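Local coordinates for protein endo-pectate lyase (Erwinia chrysanthemi, PDB 3B8Y) that probably cleaves pectate and methylated pectins internally by calcium-dependent beta-elimination, leaving oligosaccharides with unsaturated galacturonosyl ends, at residues 186-191 against 208-213; 223-228 against 245-250. One frame throughout, in Å; residues are numbered along the deposited sequence.

Contact 1: 186-191 against 208-213; sequences NVIWED and GGIAHN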
loop_
_atom_site.group_PDB
_atom_site.type_symbol
_atom_site.label_atom_id
_atom_site.label_comp_id
_atom_site.label_asym_id
_atom_site.label_seq_id
_atom_site.Cartn_x
_atom_site.Cartn_y
_atom_site.Cartn_z
ATOM N N ASN A 186 7.270 -1.478 -1.726
ATOM C CA ASN A 186 7.187 -1.018 -3.111
ATOM C C ASN A 186 6.550 -2.042 -4.057
ATOM O O ASN A 186 7.166 -2.516 -5.019
ATOM C CB ASN A 186 8.554 -0.565 -3.644
ATOM C CG ASN A 186 8.451 0.159 -4.984
ATOM O OD1 ASN A 186 7.510 0.915 -5.223
ATOM N ND2 ASN A 186 9.424 -0.068 -5.856
ATOM N N VAL A 187 5.316 -2.403 -3.751
ATOM C CA VAL A 187 4.583 -3.326 -4.590
ATOM C C VAL A 187 3.483 -2.525 -5.272
ATOM O O VAL A 187 2.806 -1.715 -4.632
ATOM C CB VAL A 187 3.970 -4.469 -3.777
ATOM C CG1 VAL A 187 3.057 -5.312 -4.674
ATOM C CG2 VAL A 187 5.092 -5.326 -3.163
ATOM N N ILE A 188 3.363 -2.708 -6.581
ATOM C CA ILE A 188 2.360 -2.019 -7.368
ATOM C C ILE A 188 1.260 -2.978 -7.845
ATOM O O ILE A 188 1.533 -3.974 -8.512
ATOM C CB ILE A 188 3.019 -1.289 -8.578
ATOM C CG1 ILE A 188 3.996 -0.218 -8.059
ATOM C CG2 ILE A 188 1.950 -0.704 -9.505
ATOM C CD1 ILE A 188 4.554 0.751 -9.099
ATOM N N TRP A 189 0.030 -2.716 -7.418
ATOM C CA TRP A 189 -1.124 -3.518 -7.836
ATOM C C TRP A 189 -1.785 -2.742 -8.969
ATOM O O TRP A 189 -2.336 -1.669 -8.729
ATOM C CB TRP A 189 -2.144 -3.652 -6.701
ATOM C CG TRP A 189 -1.785 -4.611 -5.611
ATOM C CD1 TRP A 189 -2.258 -5.886 -5.455
ATOM C CD2 TRP A 189 -0.947 -4.352 -4.471
ATOM N NE1 TRP A 189 -1.775 -6.430 -4.287
ATOM C CE2 TRP A 189 -0.973 -5.511 -3.662
ATOM C CE3 TRP A 189 -0.196 -3.253 -4.052
ATOM C CZ2 TRP A 189 -0.274 -5.602 -2.455
ATOM C CZ3 TRP A 189 0.505 -3.344 -2.847
ATOM C CH2 TRP A 189 0.457 -4.516 -2.065
ATOM N N GLU A 190 -1.688 -3.248 -10.197
ATOM C CA GLU A 190 -2.300 -2.593 -11.354
ATOM C C GLU A 190 -3.817 -2.678 -11.273
ATOM O O GLU A 190 -4.531 -1.961 -11.959
ATOM C CB GLU A 190 -1.833 -3.245 -12.657
ATOM C CG GLU A 190 -0.362 -3.030 -12.981
ATOM C CD GLU A 190 -0.023 -1.578 -13.300
ATOM O OE1 GLU A 190 -0.938 -0.816 -13.663
ATOM O OE2 GLU A 190 1.165 -1.202 -13.204
ATOM N N ASP A 191 -4.292 -3.582 -10.430
ATOM C CA ASP A 191 -5.709 -3.804 -10.204
ATOM C C ASP A 191 -5.774 -4.829 -9.074
ATOM O O ASP A 191 -4.861 -5.645 -8.928
ATOM C CB ASP A 191 -6.368 -4.369 -11.466
ATOM C CG ASP A 191 -7.877 -4.195 -11.475
ATOM O OD1 ASP A 191 -8.394 -3.290 -10.787
ATOM O OD2 ASP A 191 -8.551 -4.964 -12.193
ATOM N N GLY A 208 5.362 1.969 1.379
ATOM C CA GLY A 208 5.231 2.534 0.045
ATOM C C GLY A 208 4.284 1.679 -0.765
ATOM O O GLY A 208 3.433 1.009 -0.200
ATOM N N GLY A 209 4.454 1.645 -2.078
ATOM C CA GLY A 209 3.553 0.862 -2.914
ATOM C C GLY A 209 2.383 1.685 -3.439
ATOM O O GLY A 209 1.990 2.675 -2.814
ATOM N N ILE A 210 1.869 1.298 -4.606
ATOM C CA ILE A 210 0.746 1.968 -5.269
ATOM C C ILE A 210 -0.328 0.896 -5.494
ATOM O O ILE A 210 -0.070 -0.102 -6.156
ATOM C CB ILE A 210 1.141 2.493 -6.680
ATOM C CG1 ILE A 210 2.310 3.481 -6.610
ATOM C CG2 ILE A 210 -0.089 3.088 -7.389
ATOM C CD1 ILE A 210 2.039 4.722 -5.792
ATOM N N ALA A 211 -1.531 1.103 -4.968
ATOM C CA ALA A 211 -2.583 0.103 -5.126
ATOM C C ALA A 211 -3.769 0.621 -5.911
ATOM O O ALA A 211 -4.562 1.424 -5.406
ATOM C CB ALA A 211 -3.036 -0.421 -3.769
ATOM N N HIS A 212 -3.881 0.139 -7.143
ATOM C CA HIS A 212 -4.962 0.530 -8.037
ATOM C C HIS A 212 -6.106 -0.472 -8.106
ATOM O O HIS A 212 -5.902 -1.689 -8.100
ATOM C CB HIS A 212 -4.451 0.758 -9.454
ATOM C CG HIS A 212 -5.532 1.148 -10.413
ATOM N ND1 HIS A 212 -6.113 2.400 -10.405
ATOM C CD2 HIS A 212 -6.183 0.436 -11.362
ATOM C CE1 HIS A 212 -7.078 2.441 -11.306
ATOM N NE2 HIS A 212 -7.141 1.262 -11.902
ATOM N N ASN A 213 -7.314 0.055 -8.216
ATOM C CA ASN A 213 -8.490 -0.784 -8.329
ATOM C C ASN A 213 -9.612 -0.096 -9.111
ATOM O O ASN A 213 -9.805 1.116 -9.020
ATOM C CB ASN A 213 -8.991 -1.196 -6.950
ATOM C CG ASN A 213 -10.079 -2.246 -7.014
ATOM O OD1 ASN A 213 -9.918 -3.294 -7.650
ATOM N ND2 ASN A 213 -11.201 -1.971 -6.361
HETATM O O HOH W 1 4.143 -1.859 -0.949
#

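Contact 2: 223-228 against 245-250; sequences DKVLQH and GEHGKL. With ADA (alpha-D-galactopyranuronic acid), chain C; ADA (alpha-D-galactopyranuronic acid), chain B; ADA (alpha-D-galactopyranuronic acid), chain D.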
loop_
_atom_site.group_PDB
_atom_site.type_symbol
_atom_site.label_atom_id
_atom_site.label_comp_id
_atom_site.label_asym_id
_atom_site.label_seq_id
_atom_site.Cartn_x
_atom_site.Cartn_y
_atom_site.Cartn_z
ATOM N N ASP A 223 -14.395 -4.426 -2.578
ATOM C CA ASP A 223 -12.942 -4.358 -2.630
ATOM C C ASP A 223 -12.332 -4.233 -1.234
ATOM O O ASP A 223 -12.851 -3.516 -0.375
ATOM C CB ASP A 223 -12.503 -3.178 -3.502
ATOM C CG ASP A 223 -11.013 -2.852 -3.360
ATOM O OD1 ASP A 223 -10.673 -1.936 -2.581
ATOM O OD2 ASP A 223 -10.188 -3.500 -4.038
ATOM N N LYS A 224 -11.221 -4.937 -1.028
ATOM C CA LYS A 224 -10.500 -4.917 0.241
ATOM C C LYS A 224 -9.026 -4.767 -0.092
ATOM O O LYS A 224 -8.501 -5.523 -0.907
ATOM C CB LYS A 224 -10.687 -6.242 0.974
ATOM C CG LYS A 224 -10.948 -6.120 2.464
ATOM C CD LYS A 224 -12.441 -6.056 2.723
ATOM C CE LYS A 224 -13.148 -7.235 2.071
ATOM N NZ LYS A 224 -14.634 -7.104 2.162
ATOM N N VAL A 225 -8.363 -3.774 0.486
ATOM C CA VAL A 225 -6.939 -3.599 0.227
ATOM C C VAL A 225 -6.156 -4.430 1.236
ATOM O O VAL A 225 -5.531 -5.417 0.864
ATOM C CB VAL A 225 -6.519 -2.117 0.268
ATOM C CG1 VAL A 225 -5.004 -1.995 0.134
ATOM C CG2 VAL A 225 -7.197 -1.370 -0.863
ATOM N N LEU A 226 -6.233 -4.065 2.515
ATOM C CA LEU A 226 -5.542 -4.819 3.556
ATOM C C LEU A 226 -6.549 -5.571 4.430
ATOM O O LEU A 226 -7.400 -4.965 5.081
ATOM C CB LEU A 226 -4.663 -3.899 4.409
ATOM C CG LEU A 226 -3.642 -3.071 3.638
ATOM C CD1 LEU A 226 -2.857 -2.223 4.612
ATOM C CD2 LEU A 226 -2.720 -3.949 2.828
ATOM N N GLN A 227 -6.482 -6.900 4.369
ATOM C CA GLN A 227 -7.363 -7.792 5.132
ATOM C C GLN A 227 -6.578 -8.333 6.313
ATOM O O GLN A 227 -5.491 -8.882 6.137
ATOM C CB GLN A 227 -7.817 -8.964 4.263
ATOM C CG GLN A 227 -9.302 -9.014 3.972
ATOM C CD GLN A 227 -10.149 -9.148 5.212
ATOM O OE1 GLN A 227 -9.952 -10.051 6.025
ATOM N NE2 GLN A 227 -11.106 -8.246 5.368
ATOM N N HIS A 228 -7.127 -8.182 7.511
ATOM C CA HIS A 228 -6.465 -8.635 8.742
ATOM C C HIS A 228 -7.296 -9.745 9.381
ATOM O O HIS A 228 -8.384 -9.485 9.892
ATOM C CB HIS A 228 -6.372 -7.449 9.697
ATOM C CG HIS A 228 -5.270 -7.548 10.702
ATOM N ND1 HIS A 228 -4.505 -6.458 11.066
ATOM C CD2 HIS A 228 -4.861 -8.573 11.483
ATOM C CE1 HIS A 228 -3.681 -6.809 12.036
ATOM N NE2 HIS A 228 -3.876 -8.087 12.307
ATOM N N GLY A 245 -7.913 4.932 -7.949
ATOM C CA GLY A 245 -9.096 4.278 -8.492
ATOM C C GLY A 245 -10.274 4.243 -7.535
ATOM O O GLY A 245 -10.580 5.228 -6.874
ATOM N N GLU A 246 -10.934 3.094 -7.456
ATOM C CA GLU A 246 -12.100 2.934 -6.594
ATOM C C GLU A 246 -11.857 1.815 -5.600
ATOM O O GLU A 246 -11.556 0.689 -5.992
ATOM C CB GLU A 246 -13.320 2.610 -7.461
ATOM C CG GLU A 246 -13.511 3.598 -8.611
ATOM C CD GLU A 246 -14.269 2.999 -9.788
ATOM O OE1 GLU A 246 -15.454 3.345 -9.972
ATOM O OE2 GLU A 246 -13.670 2.195 -10.534
ATOM N N HIS A 247 -12.005 2.114 -4.317
ATOM C CA HIS A 247 -11.775 1.111 -3.287
ATOM C C HIS A 247 -12.887 0.962 -2.240
ATOM O O HIS A 247 -13.739 1.827 -2.105
ATOM C CB HIS A 247 -10.455 1.414 -2.572
ATOM C CG HIS A 247 -9.248 1.272 -3.439
ATOM N ND1 HIS A 247 -8.633 0.061 -3.662
ATOM C CD2 HIS A 247 -8.543 2.187 -4.144
ATOM C CE1 HIS A 247 -7.602 0.233 -4.468
ATOM N NE2 HIS A 247 -7.526 1.514 -4.776
ATOM N N GLY A 248 -12.880 -0.163 -1.526
ATOM C CA GLY A 248 -13.856 -0.392 -0.476
ATOM C C GLY A 248 -13.268 0.175 0.808
ATOM O O GLY A 248 -13.595 1.296 1.213
ATOM N N LYS A 249 -12.387 -0.597 1.442
ATOM C CA LYS A 249 -11.701 -0.160 2.654
ATOM C C LYS A 249 -10.197 -0.324 2.480
ATOM O O LYS A 249 -9.740 -1.189 1.729
ATOM C CB LYS A 249 -12.171 -0.950 3.878
ATOM C CG LYS A 249 -13.629 -0.710 4.250
ATOM C CD LYS A 249 -14.035 -1.523 5.475
ATOM C CE LYS A 249 -15.536 -1.447 5.737
ATOM N NZ LYS A 249 -16.329 -2.069 4.645
ATOM N N LEU A 250 -9.424 0.533 3.135
ATOM C CA LEU A 250 -7.977 0.431 3.055
ATOM C C LEU A 250 -7.591 -0.745 3.944
ATOM O O LEU A 250 -6.768 -1.579 3.571
ATOM C CB LEU A 250 -7.305 1.726 3.535
ATOM C CG LEU A 250 -5.766 1.842 3.477
ATOM C CD1 LEU A 250 -5.359 3.303 3.582
ATOM C CD2 LEU A 250 -5.099 1.059 4.593
HETATM C C1 ADA C . -17.435 -8.812 5.500
HETATM C C2 ADA C . -16.134 -9.047 6.277
HETATM C C3 ADA C . -14.964 -8.784 5.363
HETATM C C4 ADA C . -15.070 -9.726 4.176
HETATM C C5 ADA C . -16.419 -9.423 3.464
HETATM C C6 ADA C . -16.562 -10.316 2.250
HETATM O O2 ADA C . -16.057 -8.163 7.391
HETATM O O3 ADA C . -13.748 -9.014 6.069
HETATM O O4 ADA C . -15.038 -11.084 4.667
HETATM O O5 ADA C . -17.513 -9.687 4.362
HETATM O O6B ADA C . -15.658 -10.246 1.265
HETATM O O6A ADA C . -17.493 -11.088 2.160
HETATM C C1 ADA B . -14.782 -12.166 3.794
HETATM C C2 ADA B . -15.019 -13.506 4.503
HETATM C C3 ADA B . -14.026 -13.616 5.638
HETATM C C4 ADA B . -12.619 -13.556 5.044
HETATM C C5 ADA B . -12.455 -12.248 4.289
HETATM C C6 ADA B . -11.079 -12.192 3.661
HETATM O O2 ADA B . -16.339 -13.550 5.030
HETATM O O3 ADA B . -14.214 -14.849 6.329
HETATM O O4 ADA B . -12.354 -14.671 4.172
HETATM O O5 ADA B . -13.451 -12.102 3.251
HETATM O O6B ADA B . -9.979 -12.327 4.423
HETATM O O6A ADA B . -10.970 -12.037 2.464
HETATM C C1 ADA D . -18.265 -4.884 2.918
HETATM C C2 ADA D . -18.540 -6.349 2.579
HETATM C C3 ADA D . -19.475 -6.932 3.623
HETATM C C4 ADA D . -18.798 -6.800 5.001
HETATM C C5 ADA D . -18.547 -5.307 5.240
HETATM C C6 ADA D . -17.871 -5.181 6.574
HETATM O O1 ADA D . -19.470 -4.123 2.885
HETATM O O2 ADA D . -19.146 -6.438 1.294
HETATM O O3 ADA D . -19.734 -8.309 3.317
HETATM O O4 ADA D . -17.523 -7.483 5.044
HETATM O O5 ADA D . -17.661 -4.793 4.224
HETATM O O6B ADA D . -18.499 -5.585 7.692
HETATM O O6A ADA D . -16.758 -4.719 6.634
#

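Contact 1: 186-191 against 208-213
G208 meets the start of 186-191 through a water that accepts from V187 N and donates to G208 O, at 3.0 Å from the latter. At G209 the backbones close up, its CA only 3.2 Å from V187 O. Direct parallel pairing then begins: I210 N donates to V187 O, and I210 O receives W189 N at 2.9 Å, the donor lying almost on the extension of the carbonyl bond (167°). That ladder sets I210 beside I188, the two side chains running the same way, with I188 CG1 4.2 Å from I210 CB. A211 lies on the other face, where its CB meets W189 CE3 at 4.0 Å; the indole turns its edge to I210 O, while V187 CG1 lies over one face, toward the rim. H212 N closes the ladder on W189 O. With CG anti to the backbone N (chi1 179°), the imidazole reaches alongside 186-191, E190 O at its edge, 3.0 Å from CD2; ND1 is held by T244. N213 OD1 lies 3.5 Å from D191 OD1, two unbonded acceptors whose closeness is consistent with their shared calcium site, while N213 ND2 donates to E246 O. The segments belong to successive coils of the parallel beta-helix: strand 164-166 flanks 186-191, strand 241-244 packs against A211 and W189, and strand 22-29 covers the side of I188.

Contact 2: 223-228 against 245-250
Neighbouring coils of the parallel beta-helix meet here at corners, next to the bound galacturonates, with K224 and K249 as the bridged pair. D223 grips the corner of the next coil through one oxygen. Its OD1 takes G248 N at 3.0 Å on the anti lone pair and H247 ND1 at 3.1 Å from above the carboxylate plane; the bond lies near the imidazole plane, and the two planes are turned 58° apart. The extended chi1 of D223 (167°) carries the carboxylate across to this corner. Backbone bonds follow, from V225 N to K249 O and, at 2.8 Å, from L226 N to L250 O. V225 CG2 also lies 3.5 Å from H247 ND1, and L226 and L250 run side by side, CD1 to CD2. On the sugar side K249, extended until a bend at its last torsion, places NZ 3.1 Å from the ring oxygen O5 of the chain D galacturonate, whereas K224 NZ makes only a weak bond, 3.4 Å, to O6B of the chain C sugar. Two lysines on one face, their NZ atoms 5.9 Å apart, would probably favour a polyanionic substrate, although D195 lies close to K224, while D223 OD1, accepting two hydrogen bonds, ties the corners together.

In the fold
Both contacts join consecutive coils of one parallel beta-helix, and both are largely buried, but they exemplify different uses of the same stacking. Contact 1 lies nearer the centre of the chain and has a regular strand ladder with apolar neighbours on its two faces, a water bridge at one end and the polar calcium-site residues at the other. Contact 2 pairs turning chain, so a side-chain carboxylate does part of the work of the backbone, and its outer face carries lysines to the sugars. The two touch where N213 ND2 probably bonds to E246 O and N213 CB packs on H247 CE1, placing the calcium-site end of contact 1 directly beside the corner held by D223.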